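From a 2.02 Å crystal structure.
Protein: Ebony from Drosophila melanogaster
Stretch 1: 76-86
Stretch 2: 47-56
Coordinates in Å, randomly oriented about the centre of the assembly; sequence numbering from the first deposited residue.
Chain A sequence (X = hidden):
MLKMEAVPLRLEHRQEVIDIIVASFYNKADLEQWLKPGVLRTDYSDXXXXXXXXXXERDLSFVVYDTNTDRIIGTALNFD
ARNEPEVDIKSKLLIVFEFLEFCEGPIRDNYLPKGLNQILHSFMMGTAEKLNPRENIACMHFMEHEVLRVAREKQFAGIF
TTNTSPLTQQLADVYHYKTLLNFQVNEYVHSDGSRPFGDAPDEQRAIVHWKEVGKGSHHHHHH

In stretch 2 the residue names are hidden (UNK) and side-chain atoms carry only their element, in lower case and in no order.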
ATOM      1  N   ALA A  76      -4.273   3.793  -6.269  1.00 22.02           N
ATOM      2  CA  ALA A  76      -4.532   3.319  -4.913  1.00 26.13           C
ATOM      3  C   ALA A  76      -5.235   1.973  -5.016  1.00 26.92           C
ATOM      4  O   ALA A  76      -6.365   1.897  -5.510  1.00 25.84           O
ATOM      5  CB  ALA A  76      -5.380   4.319  -4.130  1.00 19.24           C
ATOM      6  N   LEU A  77      -4.568   0.917  -4.560  1.00 22.15           N
ATOM      7  CA  LEU A  77      -5.099  -0.441  -4.614  1.00 24.51           C
ATOM      8  C   LEU A  77      -5.586  -0.837  -3.224  1.00 27.13           C
ATOM      9  O   LEU A  77      -4.820  -0.779  -2.257  1.00 24.62           O
ATOM     10  CB  LEU A  77      -4.034  -1.417  -5.116  1.00 22.38           C
ATOM     11  CG  LEU A  77      -3.305  -0.979  -6.390  1.00 29.92           C
ATOM     12  CD1 LEU A  77      -2.378  -2.076  -6.889  1.00 29.19           C
ATOM     13  CD2 LEU A  77      -4.307  -0.586  -7.471  1.00 22.12           C
ATOM     14  N   ASN A  78      -6.856  -1.227  -3.129  1.00 21.68           N
ATOM     15  CA  ASN A  78      -7.501  -1.505  -1.858  1.00 18.87           C
ATOM     16  C   ASN A  78      -8.246  -2.825  -1.924  1.00 24.21           C
ATOM     17  O   ASN A  78      -8.755  -3.218  -2.978  1.00 21.82           O
ATOM     18  CB  ASN A  78      -8.482  -0.399  -1.480  1.00 21.74           C
ATOM     19  CG  ASN A  78      -7.850   0.962  -1.526  1.00 25.24           C
ATOM     20  OD1 ASN A  78      -6.852   1.202  -0.856  1.00 27.08           O
ATOM     21  ND2 ASN A  78      -8.411   1.862  -2.332  1.00 23.01           N
ATOM     22  N   PHE A  79      -8.318  -3.490  -0.771  1.00 24.94           N
ATOM     23  CA  PHE A  79      -9.117  -4.689  -0.576  1.00 26.19           C
ATOM     24  C   PHE A  79      -9.861  -4.580   0.747  1.00 23.64           C
ATOM     25  O   PHE A  79      -9.447  -3.860   1.660  1.00 24.07           O
ATOM     26  CB  PHE A  79      -8.265  -5.961  -0.533  1.00 22.71           C
ATOM     27  CG  PHE A  79      -7.911  -6.518  -1.877  1.00 29.29           C
ATOM     28  CD1 PHE A  79      -8.898  -6.969  -2.737  1.00 29.19           C
ATOM     29  CD2 PHE A  79      -6.587  -6.634  -2.261  1.00 27.17           C
ATOM     30  CE1 PHE A  79      -8.569  -7.498  -3.963  1.00 29.99           C
ATOM     31  CE2 PHE A  79      -6.251  -7.163  -3.488  1.00 28.78           C
ATOM     32  CZ  PHE A  79      -7.243  -7.597  -4.337  1.00 31.35           C
ATOM     33  N   ASP A  80     -10.970  -5.299   0.838  1.00 24.18           N
ATOM     34  CA  ASP A  80     -11.521  -5.643   2.139  1.00 24.61           C
ATOM     35  C   ASP A  80     -10.494  -6.486   2.884  1.00 23.05           C
ATOM     36  O   ASP A  80     -10.098  -7.553   2.406  1.00 22.82           O
ATOM     37  CB  ASP A  80     -12.836  -6.403   1.959  1.00 27.37           C
ATOM     38  CG  ASP A  80     -13.549  -6.687   3.279  1.00 28.75           C
ATOM     39  OD1 ASP A  80     -12.888  -6.787   4.334  1.00 25.82           O
ATOM     40  OD2 ASP A  80     -14.788  -6.819   3.256  1.00 25.68           O
ATOM     41  N   ALA A  81     -10.047  -5.997   4.044  1.00 22.19           N
ATOM     42  CA  ALA A  81      -8.991  -6.691   4.774  1.00 27.99           C
ATOM     43  C   ALA A  81      -9.366  -8.136   5.087  1.00 27.51           C
ATOM     44  O   ALA A  81      -8.483  -8.991   5.214  1.00 27.75           O
ATOM     45  CB  ALA A  81      -8.662  -5.942   6.063  1.00 23.39           C
ATOM     46  N   ARG A  82     -10.659  -8.430   5.209  1.00 26.17           N
ATOM     47  CA  ARG A  82     -11.133  -9.773   5.520  1.00 29.44           C
ATOM     48  C   ARG A  82     -11.619 -10.527   4.282  1.00 36.41           C
ATOM     49  O   ARG A  82     -12.355 -11.513   4.412  1.00 33.42           O
ATOM     50  CB  ARG A  82     -12.238  -9.697   6.574  1.00 27.66           C
ATOM     51  CG  ARG A  82     -11.827  -8.946   7.842  1.00 27.49           C
ATOM     52  CD  ARG A  82     -12.764  -9.263   8.997  1.00 31.23           C
ATOM     53  NE  ARG A  82     -12.479  -8.484  10.203  1.00 27.26           N
ATOM     54  CZ  ARG A  82     -11.455  -8.718  11.019  1.00 29.63           C
ATOM     55  NH1 ARG A  82     -11.279  -7.974  12.105  1.00 26.13           N
ATOM     56  NH2 ARG A  82     -10.604  -9.698  10.751  1.00 29.65           N
ATOM     57  N   ASN A  83     -11.216 -10.093   3.089  1.00 31.34           N
ATOM     58  CA  ASN A  83     -11.680 -10.701   1.843  1.00 30.66           C
ATOM     59  C   ASN A  83     -10.636 -10.481   0.747  1.00 29.80           C
ATOM     60  O   ASN A  83     -10.949 -10.069  -0.370  1.00 33.84           O
ATOM     61  CB  ASN A  83     -13.042 -10.136   1.437  1.00 28.67           C
ATOM     62  CG  ASN A  83     -13.736 -10.981   0.383  1.00 36.92           C
ATOM     63  OD1 ASN A  83     -13.565 -12.195   0.341  1.00 31.35           O
ATOM     64  ND2 ASN A  83     -14.518 -10.336  -0.477  1.00 40.90           N
ATOM     65  N   GLU A  84      -9.373 -10.753   1.065  1.00 29.58           N
ATOM     66  CA  GLU A  84      -8.194 -10.570   0.230  1.00 33.56           C
ATOM     67  C   GLU A  84      -7.816 -11.868  -0.467  1.00 36.88           C
ATOM     68  O   GLU A  84      -7.876 -12.941   0.144  1.00 45.19           O
ATOM     69  CB  GLU A  84      -7.008 -10.088   1.067  1.00 40.58           C
ATOM     70  CG  GLU A  84      -6.979  -8.588   1.228  1.00 36.17           C
ATOM     71  CD  GLU A  84      -5.692  -8.062   1.840  1.00 44.08           C
ATOM     72  OE1 GLU A  84      -4.755  -8.852   2.072  1.00 46.36           O
ATOM     73  OE2 GLU A  84      -5.625  -6.843   2.092  1.00 42.02           O
ATOM     74  N   PRO A  85      -7.425 -11.791  -1.739  1.00 39.47           N
ATOM     75  CA  PRO A  85      -7.053 -13.008  -2.469  1.00 48.33           C
ATOM     76  C   PRO A  85      -5.843 -13.683  -1.844  1.00 49.84           C
ATOM     77  O   PRO A  85      -4.999 -13.042  -1.213  1.00 46.24           O
ATOM     78  CB  PRO A  85      -6.744 -12.497  -3.883  1.00 42.67           C
ATOM     79  CG  PRO A  85      -6.493 -11.026  -3.721  1.00 34.60           C
ATOM     80  CD  PRO A  85      -7.382 -10.596  -2.598  1.00 35.48           C
ATOM     81  N   GLU A  86      -5.772 -15.000  -2.023  1.00 58.12           N
ATOM     82  CA  GLU A  86      -4.685 -15.815  -1.485  1.00 67.68           C
ATOM     83  C   GLU A  86      -3.657 -16.020  -2.593  1.00 62.52           C
ATOM     84  O   GLU A  86      -3.817 -16.891  -3.451  1.00 69.58           O
ATOM     85  CB  GLU A  86      -5.214 -17.148  -0.962  1.00 66.15           C
ATOM     86  CG  GLU A  86      -6.323 -17.088   0.108  1.00 73.16           C
ATOM     87  CD  GLU A  86      -5.925 -16.416   1.427  1.00 77.97           C
ATOM     88  OE1 GLU A  86      -6.429 -16.865   2.479  1.00 75.83           O
ATOM     89  OE2 GLU A  86      -5.147 -15.435   1.430  1.00 80.21           O
ATOM     90  N   UNK A  47       3.031 -10.468  -8.773  1.00 40.43           N
ATOM     91  CA  UNK A  47       1.973 -10.418  -7.765  1.00 36.38           C
ATOM     92  C   UNK A  47       0.756  -9.677  -8.312  1.00 39.35           C
ATOM     93  O   UNK A  47      -0.388 -10.122  -8.156  1.00 31.71           O
ATOM     94  c   UNK A  47       2.494  -9.766  -6.470  1.00 34.09           C
ATOM     95  c   UNK A  47       3.431 -10.722  -5.725  1.00 43.47           C
ATOM     96  c   UNK A  47       4.370 -10.028  -4.749  1.00 45.84           C
ATOM     97  c   UNK A  47       1.339  -9.346  -5.578  1.00 36.74           C
ATOM     98  N   UNK A  48       0.989  -8.536  -8.970  1.00 36.66           N
ATOM     99  CA  UNK A  48      -0.122  -7.738  -9.479  1.00 29.55           C
ATOM    100  C   UNK A  48      -0.878  -8.472 -10.580  1.00 36.40           C
ATOM    101  O   UNK A  48      -2.114  -8.433 -10.623  1.00 37.15           O
ATOM    102  c   UNK A  48       1.111  -4.028  -9.530  1.00 47.40           C
ATOM    103  c   UNK A  48      -0.717  -5.074  -8.166  1.00 43.72           C
ATOM    104  c   UNK A  48       0.392  -6.394  -9.991  1.00 34.54           C
ATOM    105  c   UNK A  48       0.583  -5.318  -8.920  1.00 43.80           C
ATOM    106  N   UNK A  49      -0.155  -9.137 -11.484  1.00 37.37           N
ATOM    107  CA  UNK A  49      -0.821  -9.903 -12.533  1.00 33.76           C
ATOM    108  C   UNK A  49      -1.648 -11.038 -11.942  1.00 36.56           C
ATOM    109  O   UNK A  49      -2.736 -11.350 -12.439  1.00 41.04           O
ATOM    110  c   UNK A  49       0.706  -9.381 -14.492  1.00 39.31           C
ATOM    111  c   UNK A  49       0.211 -10.444 -13.522  1.00 34.25           C
ATOM    112  o   UNK A  49      -0.074  -8.578 -15.006  1.00 37.29           O
ATOM    113  n   UNK A  49       2.008  -9.380 -14.752  1.00 39.02           N
ATOM    114  N   UNK A  50      -1.159 -11.653 -10.862  1.00 36.71           N
ATOM    115  CA  UNK A  50      -1.884 -12.757 -10.245  1.00 38.25           C
ATOM    116  C   UNK A  50      -3.204 -12.308  -9.629  1.00 43.76           C
ATOM    117  O   UNK A  50      -4.156 -13.095  -9.574  1.00 44.33           O
ATOM    118  c   UNK A  50      -0.085 -14.472  -9.765  1.00 56.77           C
ATOM    119  c   UNK A  50      -1.013 -13.426  -9.182  1.00 47.01           C
ATOM    120  o   UNK A  50      -0.140 -14.692 -10.994  1.00 55.33           O
ATOM    121  o   UNK A  50       0.695 -15.072  -8.994  1.00 59.29           O
ATOM    122  N   UNK A  51      -3.285 -11.065  -9.155  1.00 32.15           N
ATOM    123  CA  UNK A  51      -4.478 -10.571  -8.475  1.00 35.17           C
ATOM    124  C   UNK A  51      -5.289  -9.617  -9.332  1.00 36.16           C
ATOM    125  O   UNK A  51      -6.332  -9.129  -8.871  1.00 34.71           O
ATOM    126  c   UNK A  51      -3.131  -7.757  -6.131  1.00 32.09           C
ATOM    127  c   UNK A  51      -3.321  -8.613  -7.376  1.00 35.26           C
ATOM    128  c   UNK A  51      -4.119  -9.898  -7.134  1.00 33.52           C
ATOM    129  c   UNK A  51      -3.334 -10.847  -6.257  1.00 34.47           C
ATOM    130  N   UNK A  52      -4.868  -9.352 -10.572  1.00 31.64           N
ATOM    131  CA  UNK A  52      -5.402  -8.206 -11.303  1.00 30.74           C
ATOM    132  C   UNK A  52      -6.915  -8.297 -11.489  1.00 35.70           C
ATOM    133  O   UNK A  52      -7.636  -7.318 -11.264  1.00 34.64           O
ATOM    134  c   UNK A  52      -5.838  -4.761 -13.989  1.00 32.95           C
ATOM    135  c   UNK A  52      -6.095  -6.923 -14.483  1.00 35.64           C
ATOM    136  c   UNK A  52      -5.109  -5.515 -13.052  1.00 32.49           C
ATOM    137  c   UNK A  52      -4.401  -4.846 -12.048  1.00 35.21           C
ATOM    138  n   UNK A  52      -6.431  -5.642 -14.855  1.00 35.30           N
ATOM    139  c   UNK A  52      -5.175  -2.741 -12.963  1.00 37.77           C
ATOM    140  c   UNK A  52      -5.277  -6.895 -13.393  1.00 33.74           C
ATOM    141  c   UNK A  52      -4.446  -3.464 -12.013  1.00 37.36           C
ATOM    142  c   UNK A  52      -5.879  -3.370 -13.955  1.00 38.87           C
ATOM    143  c   UNK A  52      -4.716  -8.060 -12.660  1.00 32.91           C
ATOM    144  N   UNK A  53      -7.416  -9.460 -11.912  1.00 36.69           N
ATOM    145  CA  UNK A  53      -8.843  -9.571 -12.202  1.00 35.56           C
ATOM    146  C   UNK A  53      -9.676  -9.375 -10.940  1.00 29.46           C
ATOM    147  O   UNK A  53     -10.648  -8.611 -10.938  1.00 32.25           O
ATOM    148  c   UNK A  53      -9.145 -10.921 -12.859  1.00 40.61           C
ATOM    149  n   UNK A  53      -9.115 -10.227 -15.182  1.00 38.56           N
ATOM    150  o   UNK A  53      -7.671 -11.813 -14.527  1.00 53.11           O
ATOM    151  c   UNK A  53      -8.578 -11.024 -14.267  1.00 43.74           C
ATOM    152  N   UNK A  54      -9.296 -10.045  -9.850  1.00 27.00           N
ATOM    153  CA  UNK A  54      -9.992  -9.867  -8.576  1.00 35.00           C
ATOM    154  C   UNK A  54      -9.899  -8.419  -8.106  1.00 32.29           C
ATOM    155  O   UNK A  54     -10.869  -7.855  -7.583  1.00 28.40           O
ATOM    156  c   UNK A  54     -10.117 -10.642  -6.183  1.00 35.11           C
ATOM    157  c   UNK A  54      -9.549 -12.266  -8.012  1.00 42.15           C
ATOM    158  c   UNK A  54      -9.421 -10.837  -7.525  1.00 30.57           C
ATOM    159  N   UNK A  55      -8.732  -7.794  -8.291  1.00 32.81           N
ATOM    160  CA  UNK A  55      -8.553  -6.405  -7.884  1.00 27.61           C
ATOM    161  C   UNK A  55      -9.555  -5.492  -8.578  1.00 29.76           C
ATOM    162  O   UNK A  55     -10.182  -4.640  -7.936  1.00 26.16           O
ATOM    163  c   UNK A  55      -7.120  -5.970  -8.184  1.00 28.73           C
ATOM    164  c   UNK A  55      -6.615  -4.729  -6.054  1.00 25.21           C
ATOM    165  c   UNK A  55      -6.577  -4.677  -7.572  1.00 33.05           C
ATOM    166  c   UNK A  55      -5.161  -4.447  -8.060  1.00 32.92           C
ATOM    167  N   UNK A  56      -9.738  -5.669  -9.889  1.00 30.71           N
ATOM    168  CA  UNK A  56     -10.682  -4.832 -10.624  1.00 24.70           C
ATOM    169  C   UNK A  56     -12.118  -5.157 -10.225  1.00 30.71           C
ATOM    170  O   UNK A  56     -12.958  -4.257 -10.093  1.00 33.26           O
ATOM    171  c   UNK A  56      -9.101  -4.449 -12.540  1.00 27.97           C
ATOM    172  c   UNK A  56     -10.462  -4.992 -12.141  1.00 34.43           C
ATOM    173  c   UNK A  56     -11.562  -4.290 -12.925  1.00 29.22           C
TER
HETATM  174  O   HOH W   1     -10.126  -3.353  -5.546  1.00 23.46           O

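Position 47 carries four side-chain carbons, forked at the first, with one arm two carbons long; this is the branching of isoleucine, and the side chain of I47 is out of reach of stretch 1. Position 48 also has four carbons, but the fork lies at the second; its CA-to-CB bond points sideways, yet the end of the side chain reaches L77. The fork defines leucine, and CD2 of L48 lies 3.7 Å from CD1 of L77.

Position 49 shows two carbons, the second bearing one oxygen and one nitrogen: an amide one carbon from the backbone, hence N49, out of reach of the strand. At position 50 the second of two carbons bears two oxygens, a carboxylate, so the residue is D50; it too makes no contact.

Position 51 again has four carbons forked at the first with one longer arm, its CB points toward stretch 1, and the side chain packs on F79 and P85. Named I51, it places CD1 4.1 Å from CE2 of F79, at the edge of the ring and near its plane, while its CG2 lies 4.1 Å from CG of P85.

Position 52 has one carbon leading to fused five- and six-membered rings of eight carbons and one nitrogen, the indole of W52. Its CB points away, and although the ring end comes nearer, CZ3 of W52 remains 5.4 Å from CD2 of L77. Position 53 repeats the amide pattern of two carbons, one oxygen and one nitrogen; N53 is exposed and distant.

Position 54 has a single carbon carrying two others, three in all, directed toward F79 and P85: valine. CG1 of V54 lies 4.1 Å from CE1 of F79 and 4.4 Å from CG of P85. Position 55 has four carbons forked at the second, packing against F79 and L77: leucine. The closest pairs are CD1 of L55 with CZ of F79 at 3.4 Å and CD2 of L55 with CD1 of L77 at 3.8 Å. Position 56 has three carbons, one carrying the other two; the CA-to-CB bond of V56 points away.

The contact is apolar packing, burying 364 Å² summed over both sides, with no direct hydrogen bond between the stretches. Strand and helix axes cross at 72° and approach to 9.5 Å, a gap filled by side chains. L55 contributes the largest covered area, bridging L77 and F79, and P85 extends the packing beyond the D80 to N83 turn. One water supplies a polar link, donating to O of L55 at 2.7 Å and to O of N78 at 2.9 Å.

Stretch 2 47-56: ILNDIWNVLV
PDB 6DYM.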